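Local coordinates for cellulosomal scaffoldin adaptor protein B (Acetivibrio cellulolyticus, PDB 3FNK) that serves as a type II cohesin module of a cellulosomal adaptor scaffoldin, a dockerin-binding domain through which the scaffoldin takes part in cellulosome assembly, at residues K126-E138 / Y164-P176. Residues are numbered along the deposited sequence; the frame is centred on the assembly and turned at random. Where two conformers were deposited one is given.
Sequences KVLQKKATTVVFE and YFVIQPGEINSAP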
loop_
_atom_site.group_PDB
_atom_site.type_symbol
_atom_site.label_atom_id
_atom_site.label_comp_id
_atom_site.label_asym_id
_atom_site.label_seq_id
_atom_site.Cartn_x
_atom_site.Cartn_y
_atom_site.Cartn_z
ATOM N N LYS A 126 9.100 -12.074 0.133
ATOM C CA LYS A 126 10.216 -13.024 0.084
ATOM C C LYS A 126 10.124 -13.884 -1.182
ATOM O O LYS A 126 9.081 -14.481 -1.478
ATOM C CB LYS A 126 10.280 -13.892 1.368
ATOM C CG LYS A 126 11.001 -15.271 1.219
ATOM C CD LYS A 126 11.094 -16.080 2.546
ATOM C CE LYS A 126 12.233 -15.585 3.463
ATOM N NZ LYS A 126 11.990 -15.781 4.941
ATOM N N VAL A 127 11.226 -13.917 -1.934
ATOM C CA VAL A 127 11.293 -14.640 -3.198
ATOM C C VAL A 127 11.277 -16.156 -2.934
ATOM O O VAL A 127 12.102 -16.664 -2.168
ATOM C CB VAL A 127 12.553 -14.198 -4.009
ATOM C CG1 VAL A 127 12.618 -14.878 -5.376
ATOM C CG2 VAL A 127 12.593 -12.662 -4.163
ATOM N N LEU A 128 10.304 -16.839 -3.537
ATOM C CA LEU A 128 10.134 -18.297 -3.444
ATOM C C LEU A 128 10.607 -19.038 -4.713
ATOM O O LEU A 128 10.801 -20.259 -4.709
ATOM C CB LEU A 128 8.661 -18.647 -3.206
ATOM C CG LEU A 128 8.003 -18.208 -1.894
ATOM C CD1 LEU A 128 6.549 -18.620 -1.905
ATOM C CD2 LEU A 128 8.720 -18.801 -0.696
ATOM N N GLN A 129 10.752 -18.285 -5.797
ATOM C CA GLN A 129 11.235 -18.762 -7.084
ATOM C C GLN A 129 11.819 -17.504 -7.707
ATOM O O GLN A 129 11.174 -16.436 -7.673
ATOM C CB GLN A 129 10.071 -19.239 -7.961
ATOM C CG GLN A 129 9.476 -20.580 -7.617
ATOM C CD GLN A 129 8.224 -20.895 -8.441
ATOM O OE1 GLN A 129 8.086 -20.457 -9.591
ATOM N NE2 GLN A 129 7.309 -21.663 -7.860
ATOM N N LYS A 130 13.030 -17.594 -8.251
ATOM C CA LYS A 130 13.561 -16.502 -9.052
ATOM C C LYS A 130 12.908 -16.545 -10.453
ATOM O O LYS A 130 13.543 -16.908 -11.442
ATOM C CB LYS A 130 15.083 -16.573 -9.102
ATOM C CG LYS A 130 15.713 -15.282 -9.547
ATOM C CD LYS A 130 17.089 -15.124 -8.959
ATOM C CE LYS A 130 17.886 -14.063 -9.714
ATOM N NZ LYS A 130 18.494 -14.625 -10.948
ATOM N N LYS A 131 11.625 -16.190 -10.510
ATOM C CA LYS A 131 10.797 -16.300 -11.712
ATOM C C LYS A 131 10.065 -14.971 -11.952
ATOM O O LYS A 131 9.710 -14.273 -10.991
ATOM C CB LYS A 131 9.798 -17.449 -11.543
ATOM C CG LYS A 131 8.734 -17.550 -12.620
ATOM C CD LYS A 131 7.845 -18.766 -12.399
ATOM C CE LYS A 131 6.840 -18.942 -13.529
ATOM N NZ LYS A 131 6.031 -20.190 -13.346
ATOM N N ALA A 132 9.844 -14.629 -13.227
ATOM C CA ALA A 132 9.249 -13.341 -13.628
ATOM C C ALA A 132 7.899 -13.104 -12.975
ATOM O O ALA A 132 6.958 -13.883 -13.156
ATOM C CB ALA A 132 9.108 -13.246 -15.166
ATOM N N THR A 133 7.790 -12.015 -12.228
ATOM C CA THR A 133 6.591 -11.841 -11.414
ATOM C C THR A 133 6.192 -10.387 -11.187
ATOM O O THR A 133 7.043 -9.510 -10.998
ATOM C CB THR A 133 6.715 -12.636 -10.057
ATOM O OG1 THR A 133 5.417 -12.931 -9.532
ATOM C CG2 THR A 133 7.568 -11.914 -9.035
ATOM N N THR A 134 4.881 -10.155 -11.191
ATOM C CA THR A 134 4.329 -8.816 -10.930
ATOM C C THR A 134 3.318 -8.769 -9.768
ATOM O O THR A 134 2.508 -9.683 -9.558
ATOM C CB THR A 134 3.681 -8.242 -12.181
ATOM O OG1 THR A 134 2.735 -9.194 -12.679
ATOM C CG2 THR A 134 4.732 -8.003 -13.262
ATOM N N VAL A 135 3.390 -7.676 -9.024
ATOM C CA VAL A 135 2.433 -7.344 -7.978
ATOM C C VAL A 135 1.568 -6.194 -8.505
ATOM O O VAL A 135 2.103 -5.248 -9.082
ATOM C CB VAL A 135 3.206 -6.931 -6.717
ATOM C CG1 VAL A 135 2.277 -6.387 -5.633
ATOM C CG2 VAL A 135 4.004 -8.132 -6.203
ATOM N N VAL A 136 0.246 -6.288 -8.331
ATOM C CA VAL A 136 -0.656 -5.224 -8.761
ATOM C C VAL A 136 -1.642 -4.755 -7.657
ATOM O O VAL A 136 -1.973 -5.532 -6.731
ATOM C CB VAL A 136 -1.430 -5.592 -10.056
ATOM C CG1 VAL A 136 -0.438 -5.809 -11.259
ATOM C CG2 VAL A 136 -2.328 -6.809 -9.859
ATOM N N PHE A 137 -2.057 -3.483 -7.754
ATOM C CA PHE A 137 -3.267 -3.003 -7.097
ATOM C C PHE A 137 -4.380 -3.501 -7.972
ATOM O O PHE A 137 -4.342 -3.336 -9.191
ATOM C CB PHE A 137 -3.344 -1.467 -6.998
ATOM C CG PHE A 137 -2.256 -0.853 -6.141
ATOM C CD1 PHE A 137 -1.171 -0.237 -6.735
ATOM C CD2 PHE A 137 -2.293 -0.962 -4.733
ATOM C CE1 PHE A 137 -0.133 0.327 -5.947
ATOM C CE2 PHE A 137 -1.282 -0.426 -3.930
ATOM C CZ PHE A 137 -0.188 0.233 -4.553
ATOM N N GLU A 138 -5.393 -4.090 -7.369
ATOM C CA GLU A 138 -6.406 -4.708 -8.163
ATOM C C GLU A 138 -7.732 -4.686 -7.443
ATOM O O GLU A 138 -7.803 -4.968 -6.258
ATOM C CB GLU A 138 -5.953 -6.148 -8.415
ATOM C CG GLU A 138 -6.987 -7.031 -8.970
ATOM C CD GLU A 138 -6.442 -8.400 -9.226
ATOM O OE1 GLU A 138 -5.518 -8.518 -10.069
ATOM O OE2 GLU A 138 -6.923 -9.353 -8.561
ATOM N N TYR A 164 -6.792 11.123 -9.246
ATOM C CA TYR A 164 -5.444 10.604 -9.061
ATOM C C TYR A 164 -5.234 9.340 -9.899
ATOM O O TYR A 164 -6.200 8.678 -10.243
ATOM C CB TYR A 164 -5.110 10.360 -7.570
ATOM C CG TYR A 164 -5.921 9.224 -6.918
ATOM C CD1 TYR A 164 -5.439 7.902 -6.934
ATOM C CD2 TYR A 164 -7.176 9.468 -6.332
ATOM C CE1 TYR A 164 -6.177 6.854 -6.352
ATOM C CE2 TYR A 164 -7.929 8.415 -5.733
ATOM C CZ TYR A 164 -7.417 7.124 -5.754
ATOM O OH TYR A 164 -8.109 6.073 -5.182
ATOM N N PHE A 165 -3.972 9.012 -10.151
ATOM C CA PHE A 165 -3.563 7.827 -10.895
ATOM C C PHE A 165 -3.125 6.727 -9.960
ATOM O O PHE A 165 -2.532 6.996 -8.936
ATOM C CB PHE A 165 -2.379 8.175 -11.822
ATOM C CG PHE A 165 -2.755 9.155 -12.920
ATOM C CD1 PHE A 165 -2.648 10.529 -12.705
ATOM C CD2 PHE A 165 -3.241 8.690 -14.159
ATOM C CE1 PHE A 165 -3.022 11.452 -13.724
ATOM C CE2 PHE A 165 -3.624 9.590 -15.185
ATOM C CZ PHE A 165 -3.492 10.976 -14.968
ATOM N N VAL A 166 -3.414 5.487 -10.319
ATOM C CA VAL A 166 -2.852 4.320 -9.611
ATOM C C VAL A 166 -1.708 3.803 -10.484
ATOM O O VAL A 166 -1.974 3.313 -11.564
ATOM C CB VAL A 166 -3.949 3.228 -9.433
ATOM C CG1 VAL A 166 -3.370 1.939 -8.905
ATOM C CG2 VAL A 166 -5.117 3.759 -8.511
ATOM N N ILE A 167 -0.455 3.949 -10.050
ATOM C CA ILE A 167 0.680 3.600 -10.893
ATOM C C ILE A 167 1.164 2.229 -10.431
ATOM O O ILE A 167 1.637 2.099 -9.321
ATOM C CB ILE A 167 1.816 4.646 -10.808
ATOM C CG1 ILE A 167 1.294 6.028 -11.245
ATOM C CG2 ILE A 167 3.046 4.216 -11.656
ATOM C CD1 ILE A 167 2.232 7.250 -10.958
ATOM N N GLN A 168 0.962 1.214 -11.261
ATOM C CA GLN A 168 1.355 -0.174 -10.937
ATOM C C GLN A 168 2.874 -0.288 -10.841
ATOM O O GLN A 168 3.584 0.397 -11.566
ATOM C CB GLN A 168 0.766 -1.146 -11.956
ATOM C CG GLN A 168 -0.745 -1.021 -12.143
ATOM C CD GLN A 168 -1.536 -1.630 -11.006
ATOM O OE1 GLN A 168 -0.977 -2.040 -9.996
ATOM N NE2 GLN A 168 -2.849 -1.681 -11.165
ATOM N N PRO A 169 3.389 -1.111 -9.914
ATOM C CA PRO A 169 4.820 -1.033 -9.571
ATOM C C PRO A 169 5.837 -1.569 -10.576
ATOM O O PRO A 169 7.016 -1.201 -10.488
ATOM C CB PRO A 169 4.920 -1.866 -8.288
ATOM C CG PRO A 169 3.751 -2.768 -8.343
ATOM C CD PRO A 169 2.658 -2.002 -8.998
ATOM N N GLY A 170 5.435 -2.436 -11.493
ATOM C CA GLY A 170 6.443 -2.989 -12.435
ATOM C C GLY A 170 7.035 -4.328 -12.003
ATOM O O GLY A 170 6.915 -4.724 -10.834
ATOM N N GLU A 171 7.690 -5.009 -12.937
ATOM C CA GLU A 171 8.012 -6.433 -12.780
ATOM C C GLU A 171 9.127 -6.723 -11.781
ATOM O O GLU A 171 9.996 -5.887 -11.538
ATOM C CB GLU A 171 8.300 -7.073 -14.142
ATOM C CG GLU A 171 8.078 -8.591 -14.185
ATOM C CD GLU A 171 7.958 -9.131 -15.599
ATOM O OE1 GLU A 171 6.907 -9.738 -15.927
ATOM O OE2 GLU A 171 8.911 -8.944 -16.386
ATOM N N ILE A 172 9.061 -7.909 -11.177
ATOM C CA ILE A 172 10.101 -8.371 -10.260
ATOM C C ILE A 172 10.865 -9.511 -10.924
ATOM O O ILE A 172 10.258 -10.378 -11.598
ATOM C CB ILE A 172 9.533 -8.770 -8.868
ATOM C CG1 ILE A 172 9.193 -7.503 -8.069
ATOM C CG2 ILE A 172 10.550 -9.580 -8.046
ATOM C CD1 ILE A 172 8.532 -7.757 -6.685
ATOM N N ASN A 173 12.186 -9.507 -10.743
ATOM C CA ASN A 173 13.091 -10.459 -11.400
ATOM C C ASN A 173 12.686 -10.693 -12.852
ATOM O O ASN A 173 12.258 -11.796 -13.219
ATOM C CB ASN A 173 13.154 -11.789 -10.632
ATOM C CG ASN A 173 13.999 -11.704 -9.369
ATOM O OD1 ASN A 173 14.984 -10.981 -9.315
ATOM N ND2 ASN A 173 13.614 -12.462 -8.353
ATOM N N SER A 174 12.785 -9.638 -13.664
ATOM C CA SER A 174 12.369 -9.700 -15.064
ATOM C C SER A 174 13.292 -10.588 -15.858
ATOM O O SER A 174 14.509 -10.507 -15.690
ATOM C CB SER A 174 12.380 -8.306 -15.685
ATOM O OG SER A 174 11.076 -7.773 -15.674
ATOM N N ALA A 175 12.710 -11.447 -16.696
ATOM C CA ALA A 175 13.483 -12.321 -17.564
ATOM C C ALA A 175 14.233 -11.459 -18.590
ATOM O O ALA A 175 13.624 -11.012 -19.562
ATOM C CB ALA A 175 12.563 -13.312 -18.254
ATOM N N PRO A 176 15.549 -11.199 -18.367
ATOM C CA PRO A 176 16.255 -10.325 -19.320
ATOM C C PRO A 176 16.600 -11.078 -20.607
ATOM O O PRO A 176 16.770 -10.481 -21.671
ATOM C CB PRO A 176 17.538 -9.937 -18.571
ATOM C CG PRO A 176 17.788 -11.063 -17.588
ATOM C CD PRO A 176 16.477 -11.820 -17.392
#
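Where the two sheets of the cohesin beta barrel come edge to edge, Thr133 and Ile172 form a single antiparallel hydrogen-bonded bridge between 126-138 and the C-terminal run 164-176. Thr133 N gives its hydrogen to Ile172 O at 3.0 Å, and Ile172 N returns one to Thr133 O at 2.6 Å. The two side chains run alongside each other to the same side of the bridge, Thr133 CG2 against Ile172 CB at 3.7 Å.

Further along, the amide of Gln168 bonds to both N and O of Phe137, much as a neighbouring strand would. Gln168 folds back at chi2 (-76°), which carries its amide to that backbone: OE1 accepts from Phe137 N through an in-plane lone pair, while NE2 donates to Phe137 O at 3.0 Å, the acceptor lying only 10° out of the plane of the Gln168 amide. Two bonds thus fix the rotation of the amide. Val166 CG1 meets Phe137 CD1 obliquely at 3.8 Å. Between the Thr133-Ile172 bridge and the Gln168 amide, Pro169 sets its ring against the backbone, CG lying 3.1 Å from Val135 O.

On the exposed side Glu171 CG rests on Thr134 CG2, and Ser174 OG donates to Glu171 OE2. Strand 165-167 pairs with 11-16 and strand 136-137 with 39-47, so the contact joins the edges of the two sheets, as in the jelly-roll sandwich of cohesins.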